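Local coordinates for CELL WALL surface anchor family protein (Streptococcus pneumoniae, PDB 2WW8), which serves as the adhesin of the pneumococcal pilus, an elongated multidomain surface protein that probably recognises host cells, at residues D620-N626 with D671-T677. Numbering follows the deposited sequence.
Sequences DYTLTAN and DEKVTLT. With CA (calcium ion), chain D.
Two antiparallel strands of the Ig-like domain pair here beside a calcium site: 621-625 runs along 673-677, whose other edge pairs with strand 203-218. The strand axes approach to 4.6 Å at 166°; the backbone is extended along both, while Asn626 (phi/psi -82/6) and Asp671 (65/20) depart from strand conformation. Thr622 with Thr677 and Thr624 with Thr675 are hydrogen-bonded pairs: Thr622 N to Thr677 O and Thr677 N to Thr622 O are both 3.0 Å, Thr624 N to Thr675 O 3.1 Å, Thr675 N to Thr624 O 2.9 Å. Leu623 with Leu676 and Ala625 with Val674 form the non-hydrogen-bonded pairs. Beyond them Asn626 (chi1 p) continues the pairing, its N donating to Lys673 O (3.1 Å), while its side-chain OD1 accepts from Lys673 N (2.9 Å) and ND2 donates to Asp671 O (2.9 Å). The four threonines share one face, where Thr622 OG1 and Thr677 OG1 hydrogen-bond at 2.6 Å and a water joins Thr622 OG1, Thr624 OG1 and Thr675 O. The opposite face is apolar: Leu623 CD1 lies 3.6 Å from Val674 CG1 and 3.9 Å from Leu676 CB, and Leu623 also packs on Val652 of strand 651-655. At the other end Asp620 chelates calcium through OD1 (2.8 Å) and OD2 (2.4 Å), alongside backbone O of Leu610 and Arg615, OD1 of Asp613 and Asp617, and water. The aliphatic face thus packs into the domain, the threonine face is more exposed, and Asp620, next to Tyr621, ties the pair to the metal.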
loop_
_atom_site.group_PDB
_atom_site.type_symbol
_atom_site.label_atom_id
_atom_site.label_comp_id
_atom_site.label_asym_id
_atom_site.label_seq_id
_atom_site.Cartn_x
_atom_site.Cartn_y
_atom_site.Cartn_z
ATOM N N ASP A 620 13.180 18.709 4.460
ATOM C CA ASP A 620 13.232 18.086 3.128
ATOM C C ASP A 620 12.805 16.619 3.134
ATOM O O ASP A 620 12.725 15.977 2.071
ATOM C CB ASP A 620 14.629 18.201 2.538
ATOM C CG ASP A 620 15.102 19.623 2.571
ATOM O OD1 ASP A 620 14.257 20.535 2.360
ATOM O OD2 ASP A 620 16.290 19.843 2.897
ATOM N N TYR A 621 12.500 16.073 4.309
ATOM C CA TYR A 621 12.135 14.657 4.305
ATOM C C TYR A 621 11.231 14.422 5.495
ATOM O O TYR A 621 11.180 15.243 6.418
ATOM C CB TYR A 621 13.382 13.757 4.387
ATOM C CG TYR A 621 14.092 13.863 5.740
ATOM C CD1 TYR A 621 13.729 13.009 6.805
ATOM C CD2 TYR A 621 15.082 14.828 5.951
ATOM C CE1 TYR A 621 14.358 13.131 8.050
ATOM C CE2 TYR A 621 15.717 14.946 7.162
ATOM C CZ TYR A 621 15.327 14.089 8.196
ATOM O OH TYR A 621 15.937 14.203 9.422
ATOM N N THR A 622 10.548 13.282 5.494
ATOM C CA THR A 622 9.980 12.774 6.734
ATOM C C THR A 622 10.462 11.354 7.027
ATOM O O THR A 622 10.709 10.562 6.106
ATOM C CB THR A 622 8.416 12.825 6.770
ATOM O OG1 THR A 622 7.826 11.788 5.956
ATOM C CG2 THR A 622 7.859 14.186 6.402
ATOM N N LEU A 623 10.569 11.020 8.311
ATOM C CA LEU A 623 10.847 9.652 8.741
ATOM C C LEU A 623 9.938 9.379 9.949
ATOM O O LEU A 623 10.060 10.067 10.979
ATOM C CB LEU A 623 12.337 9.464 9.082
ATOM C CG LEU A 623 12.681 7.967 9.225
ATOM C CD1 LEU A 623 12.638 7.252 7.867
ATOM C CD2 LEU A 623 14.025 7.716 9.927
ATOM N N THR A 624 8.990 8.454 9.777
ATOM C CA THR A 624 8.018 8.133 10.815
ATOM C C THR A 624 7.972 6.608 10.949
ATOM O O THR A 624 8.415 5.876 10.062
ATOM C CB THR A 624 6.604 8.725 10.535
ATOM O OG1 THR A 624 6.168 8.207 9.271
ATOM C CG2 THR A 624 6.617 10.325 10.455
ATOM N N ALA A 625 7.405 6.096 12.040
ATOM C CA ALA A 625 7.214 4.655 12.151
ATOM C C ALA A 625 5.878 4.393 12.814
ATOM O O ALA A 625 5.301 5.285 13.467
ATOM C CB ALA A 625 8.362 4.075 12.985
ATOM N N ASN A 626 5.385 3.166 12.675
ATOM C CA ASN A 626 4.017 2.823 13.019
ATOM C C ASN A 626 3.854 2.568 14.499
ATOM O O ASN A 626 2.774 2.194 14.912
ATOM C CB ASN A 626 3.520 1.656 12.154
ATOM C CG ASN A 626 4.175 0.322 12.544
ATOM O OD1 ASN A 626 5.283 0.283 13.109
ATOM N ND2 ASN A 626 3.466 -0.768 12.292
ATOM N N ASP A 671 5.380 -6.546 12.333
ATOM C CA ASP A 671 4.461 -5.426 12.530
ATOM C C ASP A 671 5.162 -4.117 12.909
ATOM O O ASP A 671 4.491 -3.233 13.425
ATOM C CB ASP A 671 3.306 -5.729 13.503
ATOM C CG ASP A 671 2.334 -6.808 12.955
ATOM O OD1 ASP A 671 2.038 -6.815 11.737
ATOM O OD2 ASP A 671 1.855 -7.684 13.723
ATOM N N GLU A 672 6.460 -3.983 12.646
ATOM C CA GLU A 672 7.192 -2.750 12.893
ATOM C C GLU A 672 7.572 -2.239 11.541
ATOM O O GLU A 672 8.282 -2.925 10.783
ATOM C CB GLU A 672 8.444 -3.002 13.774
ATOM C CG GLU A 672 7.973 -3.520 15.150
ATOM C CD GLU A 672 9.045 -3.716 16.216
ATOM O OE1 GLU A 672 10.225 -4.072 15.916
ATOM O OE2 GLU A 672 8.657 -3.525 17.404
ATOM N N LYS A 673 7.163 -1.007 11.252
ATOM C CA LYS A 673 7.324 -0.507 9.912
ATOM C C LYS A 673 7.758 0.957 9.909
ATOM O O LYS A 673 7.232 1.755 10.679
ATOM C CB LYS A 673 6.034 -0.691 9.188
ATOM C CG LYS A 673 6.009 -0.167 7.708
ATOM C CD LYS A 673 4.578 -0.545 7.229
ATOM C CE LYS A 673 4.358 -0.362 5.722
ATOM N NZ LYS A 673 2.911 -0.016 5.355
ATOM N N VAL A 674 8.744 1.302 9.089
ATOM C CA VAL A 674 9.236 2.699 9.009
ATOM C C VAL A 674 8.912 3.211 7.604
ATOM O O VAL A 674 8.950 2.397 6.657
ATOM C CB VAL A 674 10.769 2.667 9.153
ATOM C CG1 VAL A 674 11.415 4.014 8.853
ATOM C CG2 VAL A 674 11.058 2.315 10.627
ATOM N N THR A 675 8.621 4.512 7.501
ATOM C CA THR A 675 8.302 5.225 6.238
ATOM C C THR A 675 9.192 6.449 6.043
ATOM O O THR A 675 9.342 7.278 6.962
ATOM C CB THR A 675 6.833 5.694 6.256
ATOM O OG1 THR A 675 5.998 4.561 6.519
ATOM C CG2 THR A 675 6.380 6.372 4.924
ATOM N N LEU A 676 9.809 6.545 4.867
ATOM C CA LEU A 676 10.603 7.702 4.523
ATOM C C LEU A 676 9.883 8.414 3.365
ATOM O O LEU A 676 9.454 7.765 2.411
ATOM C CB LEU A 676 11.985 7.280 4.038
ATOM C CG LEU A 676 12.827 8.359 3.339
ATOM C CD1 LEU A 676 13.357 9.407 4.299
ATOM C CD2 LEU A 676 14.035 7.757 2.599
ATOM N N THR A 677 9.704 9.733 3.436
ATOM C CA THR A 677 9.206 10.437 2.237
ATOM C C THR A 677 10.149 11.584 1.879
ATOM O O THR A 677 10.861 12.063 2.772
ATOM C CB THR A 677 7.786 11.006 2.368
ATOM O OG1 THR A 677 7.805 12.052 3.336
ATOM C CG2 THR A 677 6.710 9.974 2.720
HETATM CA CA CA D . 16.377 22.255 2.926
HETATM O O HOH W 1 7.348 9.285 6.837
HETATM O O HOH W 2 14.384 23.625 3.346
#